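PDB 7DG2: Non-structural maintenance of chromosomes element 1 homolog from Xenopus laevis, which probably acts as a RING-type E3 ubiquitin ligase with its MAGE partner, as a zinc-binding component of the SMC5-SMC6 complex in DNA repair. Local coordinates for residues 52-57 against 61-66; 92-97 against 143-148; 168-173 against 187-192. All blocks are in the same frame, centred on the assembly; numbering follows the deposited sequence.

Contact 1: residues 52-57 against 61-66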
ATOM      1  N   VAL A  52       3.784 -17.085  14.354  1.00 19.18           N
ATOM      2  CA  VAL A  52       4.255 -17.811  13.181  1.00 19.19           C
ATOM      3  C   VAL A  52       4.752 -16.829  12.136  1.00 20.27           C
ATOM      4  O   VAL A  52       5.859 -16.966  11.602  1.00 20.78           O
ATOM      5  CB  VAL A  52       3.145 -18.710  12.613  1.00 22.50           C
ATOM      6  CG1 VAL A  52       3.555 -19.241  11.249  1.00 25.17           C
ATOM      7  CG2 VAL A  52       2.849 -19.859  13.577  1.00 26.13           C
ATOM      8  N   LEU A  53       3.935 -15.822  11.836  1.00 18.01           N
ATOM      9  CA  LEU A  53       4.326 -14.818  10.850  1.00 17.98           C
ATOM     10  C   LEU A  53       5.615 -14.121  11.266  1.00 17.09           C
ATOM     11  O   LEU A  53       6.550 -13.984  10.468  1.00 17.11           O
ATOM     12  CB  LEU A  53       3.185 -13.817  10.666  1.00 16.99           C
ATOM     13  CG  LEU A  53       2.053 -14.335   9.774  1.00 17.30           C
ATOM     14  CD1 LEU A  53       0.786 -13.513   9.939  1.00 16.97           C
ATOM     15  CD2 LEU A  53       2.508 -14.342   8.309  1.00 15.88           C
ATOM     16  N   ASN A  54       5.705 -13.709  12.527  1.00 18.55           N
ATOM     17  CA  ASN A  54       6.869 -12.927  12.940  1.00 17.08           C
ATOM     18  C   ASN A  54       8.154 -13.736  12.888  1.00 19.73           C
ATOM     19  O   ASN A  54       9.224 -13.168  12.652  1.00 19.24           O
ATOM     20  CB  ASN A  54       6.660 -12.356  14.340  1.00 17.60           C
ATOM     21  CG  ASN A  54       5.812 -11.101  14.319  1.00 19.38           C
ATOM     22  OD1 ASN A  54       5.648 -10.478  13.266  1.00 20.83           O
ATOM     23  ND2 ASN A  54       5.274 -10.720  15.469  1.00 19.54           N
ATOM     24  N   ARG A  55       8.081 -15.046  13.118  1.00 20.02           N
ATOM     25  CA  ARG A  55       9.276 -15.868  12.999  1.00 21.44           C
ATOM     26  C   ARG A  55       9.803 -15.851  11.573  1.00 18.97           C
ATOM     27  O   ARG A  55      11.011 -15.719  11.347  1.00 22.30           O
ATOM     28  CB  ARG A  55       8.965 -17.299  13.443  1.00 24.88           C
ATOM     29  CG  ARG A  55      10.096 -18.297  13.205  1.00 30.86           C
ATOM     30  CD  ARG A  55       9.983 -19.531  14.117  1.00 39.54           C
ATOM     31  NE  ARG A  55       8.595 -19.899  14.388  1.00 41.70           N
ATOM     32  CZ  ARG A  55       7.942 -19.594  15.509  1.00 47.42           C
ATOM     33  NH1 ARG A  55       6.672 -19.959  15.664  1.00 40.97           N
ATOM     34  NH2 ARG A  55       8.557 -18.914  16.471  1.00 48.68           N
ATOM     35  N   HIS A  56       8.904 -15.961  10.595  1.00 16.62           N
ATOM     36  CA  HIS A  56       9.317 -15.937   9.193  1.00 18.35           C
ATOM     37  C   HIS A  56       9.649 -14.524   8.710  1.00 17.17           C
ATOM     38  O   HIS A  56      10.450 -14.371   7.778  1.00 19.20           O
ATOM     39  CB  HIS A  56       8.218 -16.552   8.318  1.00 20.23           C
ATOM     40  CG  HIS A  56       8.047 -18.031   8.508  1.00 24.19           C
ATOM     41  ND1 HIS A  56       8.555 -18.960   7.622  1.00 28.85           N
ATOM     42  CD2 HIS A  56       7.412 -18.743   9.473  1.00 27.60           C
ATOM     43  CE1 HIS A  56       8.241 -20.178   8.034  1.00 25.90           C
ATOM     44  NE2 HIS A  56       7.549 -20.075   9.154  1.00 28.78           N
ATOM     45  N   LEU A  57       9.045 -13.491   9.308  1.00 14.67           N
ATOM     46  CA  LEU A  57       9.330 -12.123   8.877  1.00 16.25           C
ATOM     47  C   LEU A  57      10.634 -11.587   9.460  1.00 18.28           C
ATOM     48  O   LEU A  57      11.219 -10.658   8.882  1.00 17.44           O
ATOM     49  CB  LEU A  57       8.178 -11.179   9.249  1.00 15.53           C
ATOM     50  CG  LEU A  57       6.842 -11.377   8.517  1.00 13.96           C
ATOM     51  CD1 LEU A  57       5.751 -10.581   9.217  1.00 13.35           C
ATOM     52  CD2 LEU A  57       6.948 -10.997   7.023  1.00 16.12           C
ATOM     53  N   PHE A  61      13.642  -8.260   8.274  1.00 16.39           N
ATOM     54  CA  PHE A  61      13.577  -7.010   9.034  1.00 18.23           C
ATOM     55  C   PHE A  61      12.188  -6.390   8.969  1.00 17.28           C
ATOM     56  O   PHE A  61      12.027  -5.181   8.799  1.00 18.81           O
ATOM     57  CB  PHE A  61      14.643  -6.028   8.552  1.00 20.02           C
ATOM     58  CG  PHE A  61      16.033  -6.572   8.686  1.00 24.37           C
ATOM     59  CD1 PHE A  61      16.616  -6.702   9.935  1.00 28.62           C
ATOM     60  CD2 PHE A  61      16.743  -6.972   7.573  1.00 23.82           C
ATOM     61  CE1 PHE A  61      17.898  -7.215  10.067  1.00 31.27           C
ATOM     62  CE2 PHE A  61      18.030  -7.484   7.700  1.00 28.72           C
ATOM     63  CZ  PHE A  61      18.602  -7.605   8.941  1.00 29.50           C
ATOM     64  N   MET A  62      11.176  -7.247   9.089  1.00 15.58           N
ATOM     65  CA  MET A  62       9.777  -6.868   9.169  1.00 15.88           C
ATOM     66  C   MET A  62       9.185  -7.541  10.404  1.00 15.60           C
ATOM     67  O   MET A  62       9.619  -8.627  10.794  1.00 15.97           O
ATOM     68  CB  MET A  62       9.013  -7.312   7.901  1.00 17.16           C
ATOM     69  CG  MET A  62       9.615  -6.760   6.604  1.00 19.35           C
ATOM     70  SD  MET A  62       8.907  -7.593   5.162  1.00 20.12           S
ATOM     71  CE  MET A  62       7.196  -7.244   5.439  1.00 15.93           C
ATOM     72  N   THR A  63       8.217  -6.885  11.040  1.00 16.40           N
ATOM     73  CA  THR A  63       7.536  -7.555  12.142  1.00 16.01           C
ATOM     74  C   THR A  63       6.131  -6.996  12.287  1.00 18.28           C
ATOM     75  O   THR A  63       5.838  -5.874  11.862  1.00 14.80           O
ATOM     76  CB  THR A  63       8.328  -7.422  13.459  1.00 21.09           C
ATOM     77  OG1 THR A  63       7.870  -8.416  14.389  1.00 23.19           O
ATOM     78  CG2 THR A  63       8.150  -6.055  14.077  1.00 23.06           C
ATOM     79  N   ILE A  64       5.248  -7.805  12.858  1.00 15.88           N
ATOM     80  CA  ILE A  64       3.905  -7.363  13.209  1.00 16.05           C
ATOM     81  C   ILE A  64       3.950  -6.987  14.682  1.00 18.86           C
ATOM     82  O   ILE A  64       4.028  -7.864  15.552  1.00 19.75           O
ATOM     83  CB  ILE A  64       2.854  -8.447  12.934  1.00 14.42           C
ATOM     84  CG1 ILE A  64       2.819  -8.786  11.443  1.00 15.08           C
ATOM     85  CG2 ILE A  64       1.480  -7.966  13.417  1.00 18.86           C
ATOM     86  CD1 ILE A  64       2.033 -10.081  11.110  1.00 19.98           C
ATOM     87  N   GLU A  65       3.949  -5.682  14.957  1.00 18.30           N
ATOM     88  CA  GLU A  65       4.037  -5.145  16.306  1.00 20.61           C
ATOM     89  C   GLU A  65       2.649  -4.865  16.863  1.00 20.22           C
ATOM     90  O   GLU A  65       1.693  -4.664  16.117  1.00 19.24           O
ATOM     91  CB  GLU A  65       4.859  -3.853  16.311  1.00 23.91           C
ATOM     92  CG  GLU A  65       6.326  -4.054  16.590  1.00 30.20           C
ATOM     93  CD  GLU A  65       6.607  -4.277  18.071  1.00 36.96           C
ATOM     94  OE1 GLU A  65       5.669  -4.626  18.820  1.00 36.53           O
ATOM     95  OE2 GLU A  65       7.764  -4.088  18.492  1.00 44.35           O
ATOM     96  N   LYS A  66       2.548  -4.849  18.195  1.00 18.81           N
ATOM     97  CA  LYS A  66       1.342  -4.420  18.896  1.00 20.07           C
ATOM     98  C   LYS A  66       1.626  -3.144  19.678  1.00 22.86           C
ATOM     99  O   LYS A  66       2.710  -2.985  20.249  1.00 24.10           O
ATOM    100  CB  LYS A  66       0.841  -5.480  19.884  1.00 21.21           C
ATOM    101  CG  LYS A  66       0.465  -6.798  19.285  1.00 24.65           C
ATOM    102  CD  LYS A  66      -0.130  -7.705  20.368  1.00 27.52           C
ATOM    103  CE  LYS A  66      -1.279  -7.018  21.097  1.00 28.72           C
ATOM    104  NZ  LYS A  66      -1.821  -7.837  22.223  1.00 36.50           N
TER
HETATM  105  O   HOH W   1       9.459 -10.406  12.931  1.00 20.45           O

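Contact 2: residues 92-97 against 143-148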
ATOM      1  N   SER A  92       9.812   4.368  -2.710  1.00 15.32           N
ATOM      2  CA  SER A  92       9.411   5.330  -3.734  1.00 16.75           C
ATOM      3  C   SER A  92       8.161   6.117  -3.351  1.00 17.45           C
ATOM      4  O   SER A  92       7.522   6.718  -4.218  1.00 17.30           O
ATOM      5  CB  SER A  92       9.200   4.614  -5.078  1.00 17.37           C
ATOM      6  OG  SER A  92       8.290   3.531  -4.941  1.00 18.35           O
ATOM      7  N   ASP A  93       7.791   6.132  -2.067  1.00 15.61           N
ATOM      8  CA  ASP A  93       6.555   6.801  -1.671  1.00 15.26           C
ATOM      9  C   ASP A  93       6.673   8.319  -1.768  1.00 16.58           C
ATOM     10  O   ASP A  93       5.749   8.995  -2.241  1.00 15.62           O
ATOM     11  CB  ASP A  93       6.188   6.415  -0.244  1.00 15.70           C
ATOM     12  CG  ASP A  93       5.700   4.981  -0.131  1.00 20.19           C
ATOM     13  OD1 ASP A  93       5.398   4.356  -1.177  1.00 21.23           O
ATOM     14  OD2 ASP A  93       5.619   4.492   1.017  1.00 20.20           O
ATOM     15  N   TYR A  94       7.776   8.872  -1.273  1.00 16.71           N
ATOM     16  CA  TYR A  94       7.896  10.313  -1.084  1.00 16.86           C
ATOM     17  C   TYR A  94       9.254  10.798  -1.572  1.00 17.77           C
ATOM     18  O   TYR A  94      10.266  10.104  -1.448  1.00 18.74           O
ATOM     19  CB  TYR A  94       7.687  10.693   0.398  1.00 14.29           C
ATOM     20  CG  TYR A  94       6.286  10.389   0.871  1.00 14.62           C
ATOM     21  CD1 TYR A  94       5.204  11.125   0.396  1.00 15.69           C
ATOM     22  CD2 TYR A  94       6.032   9.348   1.764  1.00 17.07           C
ATOM     23  CE1 TYR A  94       3.901  10.845   0.821  1.00 16.98           C
ATOM     24  CE2 TYR A  94       4.735   9.055   2.186  1.00 15.25           C
ATOM     25  CZ  TYR A  94       3.682   9.807   1.709  1.00 16.42           C
ATOM     26  OH  TYR A  94       2.410   9.518   2.132  1.00 17.93           O
ATOM     27  N   ALA A  95       9.257  12.013  -2.120  1.00 19.14           N
ATOM     28  CA  ALA A  95      10.482  12.640  -2.586  1.00 17.95           C
ATOM     29  C   ALA A  95      11.309  13.152  -1.404  1.00 18.62           C
ATOM     30  O   ALA A  95      10.841  13.236  -0.267  1.00 17.57           O
ATOM     31  CB  ALA A  95      10.161  13.780  -3.552  1.00 18.65           C
ATOM     32  N   GLU A  96      12.564  13.507  -1.692  1.00 18.88           N
ATOM     33  CA  GLU A  96      13.472  13.927  -0.635  1.00 17.66           C
ATOM     34  C   GLU A  96      12.952  15.161   0.087  1.00 16.23           C
ATOM     35  O   GLU A  96      12.988  15.218   1.321  1.00 19.64           O
ATOM     36  CB  GLU A  96      14.868  14.189  -1.208  1.00 22.39           C
ATOM     37  CG  GLU A  96      15.635  12.914  -1.519  1.00 30.72           C
ATOM     38  CD  GLU A  96      17.085  13.182  -1.862  1.00 36.32           C
ATOM     39  OE1 GLU A  96      17.687  14.087  -1.242  1.00 42.09           O
ATOM     40  OE2 GLU A  96      17.613  12.495  -2.758  1.00 42.12           O
ATOM     41  N   ASN A  97      12.464  16.163  -0.654  1.00 16.72           N
ATOM     42  CA  ASN A  97      11.995  17.364   0.042  1.00 18.06           C
ATOM     43  C   ASN A  97      10.721  17.081   0.823  1.00 19.87           C
ATOM     44  O   ASN A  97      10.507  17.673   1.889  1.00 16.52           O
ATOM     45  CB  ASN A  97      11.802  18.545  -0.926  1.00 21.24           C
ATOM     46  CG  ASN A  97      10.771  18.289  -2.006  1.00 23.21           C
ATOM     47  OD1 ASN A  97      10.343  17.156  -2.239  1.00 21.65           O
ATOM     48  ND2 ASN A  97      10.386  19.355  -2.702  1.00 20.79           N
ATOM     49  N   LEU A 143       0.271  16.718   2.969  1.00 16.27           N
ATOM     50  CA  LEU A 143      -0.323  16.394   4.263  1.00 18.26           C
ATOM     51  C   LEU A 143      -1.497  15.445   4.097  1.00 19.28           C
ATOM     52  O   LEU A 143      -1.672  14.516   4.893  1.00 19.37           O
ATOM     53  CB  LEU A 143      -0.760  17.673   4.977  1.00 17.80           C
ATOM     54  CG  LEU A 143       0.396  18.534   5.454  1.00 17.40           C
ATOM     55  CD1 LEU A 143      -0.168  19.870   5.978  1.00 17.66           C
ATOM     56  CD2 LEU A 143       1.142  17.819   6.557  1.00 20.22           C
ATOM     57  N   GLN A 144      -2.302  15.637   3.052  1.00 19.41           N
ATOM     58  CA  GLN A 144      -3.420  14.720   2.865  1.00 22.92           C
ATOM     59  C   GLN A 144      -2.928  13.309   2.554  1.00 18.06           C
ATOM     60  O   GLN A 144      -3.547  12.326   2.982  1.00 18.84           O
ATOM     61  CB  GLN A 144      -4.360  15.227   1.767  1.00 24.47           C
ATOM     62  CG  GLN A 144      -5.579  14.323   1.542  1.00 30.56           C
ATOM     63  CD  GLN A 144      -6.382  14.059   2.829  1.00 38.49           C
ATOM     64  OE1 GLN A 144      -6.921  14.988   3.443  1.00 46.02           O
ATOM     65  NE2 GLN A 144      -6.461  12.786   3.238  1.00 34.89           N
ATOM     66  N   SER A 145      -1.803  13.194   1.851  1.00 18.45           N
ATOM     67  CA  SER A 145      -1.213  11.881   1.617  1.00 16.75           C
ATOM     68  C   SER A 145      -0.716  11.262   2.919  1.00 17.37           C
ATOM     69  O   SER A 145      -0.969  10.085   3.186  1.00 19.74           O
ATOM     70  CB  SER A 145      -0.076  11.979   0.594  1.00 19.02           C
ATOM     71  OG  SER A 145       0.539  10.708   0.428  1.00 20.07           O
ATOM     72  N   PHE A 146      -0.000  12.042   3.746  1.00 17.19           N
ATOM     73  CA  PHE A 146       0.474  11.516   5.023  1.00 15.95           C
ATOM     74  C   PHE A 146      -0.689  11.029   5.877  1.00 18.64           C
ATOM     75  O   PHE A 146      -0.553  10.046   6.608  1.00 16.61           O
ATOM     76  CB  PHE A 146       1.271  12.579   5.790  1.00 16.01           C
ATOM     77  CG  PHE A 146       2.630  12.889   5.199  1.00 17.06           C
ATOM     78  CD1 PHE A 146       3.344  11.934   4.503  1.00 18.17           C
ATOM     79  CD2 PHE A 146       3.193  14.143   5.373  1.00 16.92           C
ATOM     80  CE1 PHE A 146       4.594  12.222   3.956  1.00 18.20           C
ATOM     81  CE2 PHE A 146       4.448  14.442   4.842  1.00 16.86           C
ATOM     82  CZ  PHE A 146       5.147  13.483   4.131  1.00 17.49           C
ATOM     83  N   VAL A 147      -1.837  11.710   5.804  1.00 16.39           N
ATOM     84  CA  VAL A 147      -3.008  11.262   6.561  1.00 16.41           C
ATOM     85  C   VAL A 147      -3.592  10.000   5.940  1.00 19.89           C
ATOM     86  O   VAL A 147      -3.897   9.028   6.642  1.00 21.80           O
ATOM     87  CB  VAL A 147      -4.052  12.389   6.645  1.00 17.75           C
ATOM     88  CG1 VAL A 147      -5.394  11.851   7.106  1.00 22.90           C
ATOM     89  CG2 VAL A 147      -3.538  13.474   7.599  1.00 19.19           C
ATOM     90  N   GLN A 148      -3.735   9.989   4.616  1.00 18.57           N
ATOM     91  CA  GLN A 148      -4.279   8.818   3.933  1.00 21.67           C
ATOM     92  C   GLN A 148      -3.431   7.578   4.192  1.00 22.58           C
ATOM     93  O   GLN A 148      -3.971   6.480   4.383  1.00 22.39           O
ATOM     94  CB  GLN A 148      -4.384   9.104   2.436  1.00 22.80           C
ATOM     95  CG  GLN A 148      -4.593   7.871   1.567  1.00 32.20           C
ATOM     96  CD  GLN A 148      -5.988   7.301   1.695  1.00 36.26           C
ATOM     97  OE1 GLN A 148      -6.915   7.992   2.128  1.00 43.10           O
ATOM     98  NE2 GLN A 148      -6.146   6.025   1.331  1.00 40.29           N
TER

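Contact 3: residues 168-173 against 187-192. With ZN (zinc ion), chain G.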
ATOM      1  N   GLU A 168       6.254   2.257  14.446  1.00 16.19           N
ATOM      2  CA  GLU A 168       7.421   1.954  13.621  1.00 17.01           C
ATOM      3  C   GLU A 168       8.651   2.756  14.042  1.00 17.19           C
ATOM      4  O   GLU A 168       9.777   2.240  14.007  1.00 17.87           O
ATOM      5  CB  GLU A 168       7.115   2.212  12.151  1.00 14.87           C
ATOM      6  CG  GLU A 168       8.246   1.729  11.248  1.00 17.14           C
ATOM      7  CD  GLU A 168       7.861   1.781   9.793  1.00 19.05           C
ATOM      8  OE1 GLU A 168       7.992   2.865   9.182  1.00 18.12           O
ATOM      9  OE2 GLU A 168       7.395   0.743   9.277  1.00 19.79           O
ATOM     10  N   LEU A 169       8.465   4.017  14.428  1.00 17.37           N
ATOM     11  CA  LEU A 169       9.576   4.928  14.687  1.00 18.95           C
ATOM     12  C   LEU A 169       9.915   5.067  16.167  1.00 20.35           C
ATOM     13  O   LEU A 169      10.723   5.933  16.516  1.00 22.19           O
ATOM     14  CB  LEU A 169       9.282   6.315  14.105  1.00 16.76           C
ATOM     15  CG  LEU A 169       9.175   6.389  12.577  1.00 21.21           C
ATOM     16  CD1 LEU A 169       9.099   7.846  12.122  1.00 21.34           C
ATOM     17  CD2 LEU A 169      10.350   5.735  11.943  1.00 21.16           C
ATOM     18  N   GLU A 170       9.334   4.227  17.031  1.00 21.41           N
ATOM     19  CA  GLU A 170       9.541   4.325  18.479  1.00 24.17           C
ATOM     20  C   GLU A 170      11.016   4.450  18.841  1.00 26.55           C
ATOM     21  O   GLU A 170      11.420   5.369  19.561  1.00 26.46           O
ATOM     22  CB  GLU A 170       8.917   3.096  19.159  1.00 26.99           C
ATOM     23  CG  GLU A 170       9.258   2.900  20.638  1.00 34.75           C
ATOM     24  CD  GLU A 170       8.390   3.739  21.562  1.00 37.99           C
ATOM     25  OE1 GLU A 170       8.881   4.145  22.641  1.00 34.73           O
ATOM     26  OE2 GLU A 170       7.212   3.986  21.216  1.00 36.87           O
ATOM     27  N   HIS A 171      11.845   3.532  18.347  1.00 25.68           N
ATOM     28  CA  HIS A 171      13.243   3.542  18.744  1.00 28.19           C
ATOM     29  C   HIS A 171      14.043   4.563  17.961  1.00 27.88           C
ATOM     30  O   HIS A 171      14.985   5.154  18.500  1.00 28.11           O
ATOM     31  CB  HIS A 171      13.812   2.134  18.600  1.00 30.12           C
ATOM     32  CG  HIS A 171      13.034   1.127  19.383  1.00 34.98           C
ATOM     33  ND1 HIS A 171      11.943   0.464  18.864  1.00 39.45           N
ATOM     34  CD2 HIS A 171      13.136   0.732  20.675  1.00 36.31           C
ATOM     35  CE1 HIS A 171      11.430  -0.327  19.790  1.00 39.41           C
ATOM     36  NE2 HIS A 171      12.136  -0.182  20.899  1.00 40.32           N
ATOM     37  N   TYR A 172      13.669   4.803  16.706  1.00 24.33           N
ATOM     38  CA  TYR A 172      14.282   5.885  15.951  1.00 20.12           C
ATOM     39  C   TYR A 172      14.130   7.217  16.682  1.00 23.45           C
ATOM     40  O   TYR A 172      15.092   7.983  16.818  1.00 24.83           O
ATOM     41  CB  TYR A 172      13.654   5.945  14.561  1.00 23.29           C
ATOM     42  CG  TYR A 172      14.119   7.093  13.728  1.00 21.78           C
ATOM     43  CD1 TYR A 172      15.257   6.990  12.938  1.00 25.33           C
ATOM     44  CD2 TYR A 172      13.424   8.292  13.731  1.00 23.52           C
ATOM     45  CE1 TYR A 172      15.681   8.052  12.171  1.00 28.32           C
ATOM     46  CE2 TYR A 172      13.841   9.354  12.975  1.00 25.49           C
ATOM     47  CZ  TYR A 172      14.967   9.230  12.194  1.00 32.40           C
ATOM     48  OH  TYR A 172      15.366  10.303  11.442  1.00 30.34           O
ATOM     49  N   ILE A 173      12.922   7.505  17.163  1.00 21.97           N
ATOM     50  CA  ILE A 173      12.674   8.754  17.888  1.00 21.26           C
ATOM     51  C   ILE A 173      13.491   8.802  19.173  1.00 26.85           C
ATOM     52  O   ILE A 173      14.088   9.834  19.508  1.00 26.53           O
ATOM     53  CB  ILE A 173      11.167   8.902  18.175  1.00 20.88           C
ATOM     54  CG1 ILE A 173      10.399   9.184  16.880  1.00 21.35           C
ATOM     55  CG2 ILE A 173      10.908  10.004  19.237  1.00 22.44           C
ATOM     56  CD1 ILE A 173       8.881   9.012  17.010  1.00 21.31           C
ATOM     57  N   CYS A 187       5.663   4.208  32.004  1.00 34.39           N
ATOM     58  CA  CYS A 187       5.903   3.040  31.161  1.00 34.08           C
ATOM     59  C   CYS A 187       7.216   3.101  30.394  1.00 36.94           C
ATOM     60  O   CYS A 187       7.603   2.093  29.793  1.00 32.89           O
ATOM     61  CB  CYS A 187       4.748   2.847  30.172  1.00 34.02           C
ATOM     62  SG  CYS A 187       4.651   4.132  28.897  1.00 34.77           S
ATOM     63  N   ARG A 188       7.897   4.253  30.392  1.00 32.52           N
ATOM     64  CA  ARG A 188       9.211   4.446  29.778  1.00 36.61           C
ATOM     65  C   ARG A 188       9.184   4.320  28.255  1.00 35.61           C
ATOM     66  O   ARG A 188      10.213   4.037  27.637  1.00 37.24           O
ATOM     67  CB  ARG A 188      10.248   3.488  30.375  1.00 40.18           C
ATOM     68  CG  ARG A 188      10.341   3.542  31.898  1.00 43.61           C
ATOM     69  CD  ARG A 188      10.983   4.835  32.366  1.00 45.70           C
ATOM     70  NE  ARG A 188      12.242   5.085  31.670  1.00 54.59           N
ATOM     71  CZ  ARG A 188      13.419   4.585  32.040  1.00 65.26           C
ATOM     72  NH1 ARG A 188      14.511   4.866  31.340  1.00 65.56           N
ATOM     73  NH2 ARG A 188      13.506   3.804  33.110  1.00 67.68           N
ATOM     74  N   LYS A 189       8.034   4.538  27.630  1.00 32.13           N
ATOM     75  CA  LYS A 189       7.927   4.575  26.179  1.00 34.25           C
ATOM     76  C   LYS A 189       7.709   6.007  25.707  1.00 32.50           C
ATOM     77  O   LYS A 189       7.289   6.878  26.472  1.00 28.52           O
ATOM     78  CB  LYS A 189       6.781   3.686  25.687  1.00 30.38           C
ATOM     79  CG  LYS A 189       6.930   2.223  26.063  1.00 38.75           C
ATOM     80  CD  LYS A 189       5.676   1.438  25.726  1.00 39.36           C
ATOM     81  CE  LYS A 189       5.925  -0.052  25.874  1.00 51.70           C
ATOM     82  NZ  LYS A 189       7.104  -0.466  25.061  1.00 55.40           N
ATOM     83  N   VAL A 190       8.012   6.239  24.425  1.00 28.74           N
ATOM     84  CA  VAL A 190       7.806   7.555  23.831  1.00 25.03           C
ATOM     85  C   VAL A 190       6.365   7.995  24.030  1.00 26.56           C
ATOM     86  O   VAL A 190       5.422   7.209  23.870  1.00 26.59           O
ATOM     87  CB  VAL A 190       8.168   7.535  22.336  1.00 24.38           C
ATOM     88  CG1 VAL A 190       7.665   8.791  21.633  1.00 29.10           C
ATOM     89  CG2 VAL A 190       9.674   7.394  22.158  1.00 30.64           C
ATOM     90  N   ALA A 191       6.188   9.259  24.403  1.00 23.10           N
ATOM     91  CA  ALA A 191       4.873   9.877  24.481  1.00 23.72           C
ATOM     92  C   ALA A 191       4.855  11.065  23.539  1.00 24.75           C
ATOM     93  O   ALA A 191       5.754  11.910  23.585  1.00 23.63           O
ATOM     94  CB  ALA A 191       4.534  10.326  25.904  1.00 24.16           C
ATOM     95  N   ILE A 192       3.843  11.123  22.678  1.00 21.93           N
ATOM     96  CA  ILE A 192       3.651  12.275  21.806  1.00 20.31           C
ATOM     97  C   ILE A 192       2.635  13.205  22.458  1.00 22.26           C
ATOM     98  O   ILE A 192       2.927  14.378  22.720  1.00 21.23           O
ATOM     99  CB  ILE A 192       3.219  11.840  20.393  1.00 21.30           C
ATOM    100  CG1 ILE A 192       4.289  10.949  19.761  1.00 23.00           C
ATOM    101  CG2 ILE A 192       2.990  13.045  19.529  1.00 22.40           C
ATOM    102  CD1 ILE A 192       5.651  11.610  19.619  1.00 22.69           C
TER
HETATM  103 ZN    ZN G 304       3.204   5.673  29.579  1.00 31.37          ZN
HETATM  104  O   HOH W   2       5.009   4.891  22.693  1.00 29.60           O

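Contact 1: residues 52-57 against 61-66
The N54 side-chain amide lies against the backbone of I64 and uses both of its ends. OD1 of N54 accepts from the backbone N of I64 at 2.7 Å, nearly straight at 168°. ND2 of N54 donates to the I64 O at 3.1 Å, and that oxygen lies close to the amide plane. The two bonds fix the rotation of the amide. Its CG sits beside the backbone N of N54 (chi1 -81°), which carries the amide end toward the strand.

On the buried side, L53 and L57 approach I64. CD1 of L53 touches CD1 of I64 at 3.8 Å, and CD1 of L57 meets CG1 of I64. CD2 of L57 also reaches the bent end of M62, 4.1 Å from its CE.

Where the chain turns, M62 N gives a weak bond to L57 O. One water donates to N54 O and M62 O and accepts from T63 OG1.

T63 and E65 pair with strand 75-81, so I64 has its backbone N and O turned to the helix. N54 therefore satisfies I64 N and O on the outer edge of the sheet within this chain, while L53, L57, M62 and I64 form the apolar side.

Contact 2: residues 92-97 against 143-148
The loop that leads into helix 96-111 passes the last turns of helix 136-148, with the CA atoms of Y94 and S145 9.6 Å apart, so side chains alone bridge the gap. Y94 spans most of it. Its CG lies anti to its own carbonyl carbon (chi1 -65°), and the ring extends to the helix.

Two neighbouring helix residues receive the ring in different ways. S145 meets it at the edge: its OG is hydrogen-bonded to the Y94 OH at 2.8 Å, and either hydroxyl could be the donor. The S145 OG stands anti to the backbone N (chi1 177°), and this places it near the plane of the tyrosine ring. F146 comes over one face instead. Its CE1 sits above the centre of the Y94 ring and is 3.4 Å from CZ of Y94. CD1 of F146 follows along the phenolic end, 3.5 Å from the Y94 OH. The ring planes stand at 60° and the centroids are 4.7 Å apart, a tilted edge-to-face pair. The hydroxyl bond and the aromatic contact together limit both the reach and the roll of the tyrosine ring.

F146 makes a second edge-to-face pair with F102 of helix 96-111, and W151 and E149 also touch Y94. D93, next to the tyrosine, bonds to H69 of the Nse4 chain. The arrangement is a T-shaped aromatic contact that joins a helix-leading loop to a helix end, within the helix-turn-helix-class region of the Nse1 family.

Contact 3: residues 168-173 against 187-192
OE1 of E170 has two partners: the backbone N of V190 donates to it at 2.9 Å, and R174 of the same helix forms a salt bridge with it and also bonds to the R188 O, so one arginine ties the glutamate and the zinc-finger loop together. The contact joins helix 163-176 to the RING-like domain, predicted to be an atypical RING-type zinc finger. The bond from V190 is nearly straight, at 172°, and it uses the syn lone pair of OE1. The E170 chain leaves with CG anti to the backbone N (chi1 169°) and then bends at chi2 (82°). This bend brings the carboxylate to the loop.

The salt bridge to R174 probably offsets the charge of E170, whereas NZ of K189 stays 5.5 Å from OE1 of E170, not in contact.

The V190 and E170 side chains run past each other in opposite directions, with V190 above the plane of the carboxylate and offset from it. CG2 of V190 is 3.4 Å from OE1 of E170. The same CG2 of V190 meets CG2 of I173 at 4.1 Å, the two side chains crossing at about a right angle.

The same short loop carries a zinc ligand. C187 binds the zinc ion together with C184, H205 and C208, and the V190 O accepts from NE2 of H205. The weak bond from K189 N to C187 SG measures 3.6 Å, while SG of C187 holds the zinc at 2.2 Å.

Overall arrangement
The contacts follow along the chain in the order 1, 2, 3, without touching. In contact 1, helix 46-57 flanks the outer strand of the sheet of 20-22, 75-81 and 62-68. Contact 2, its centre about 25 Å from that of contact 1, links the entry of helix 96-111 to helix 136-148. The centre of contact 3, which joins helix 163-176 to the RING-like domain, is about 19 Å from that of contact 1 and about 22 Å from that of contact 2. Helix 96-111 begins in contact 2 and also packs on I173 and I192 of contact 3. Residues of all three meet the Nse4 chain, and those of contacts 1 and 2 also MAGE, so all lie at partner interfaces.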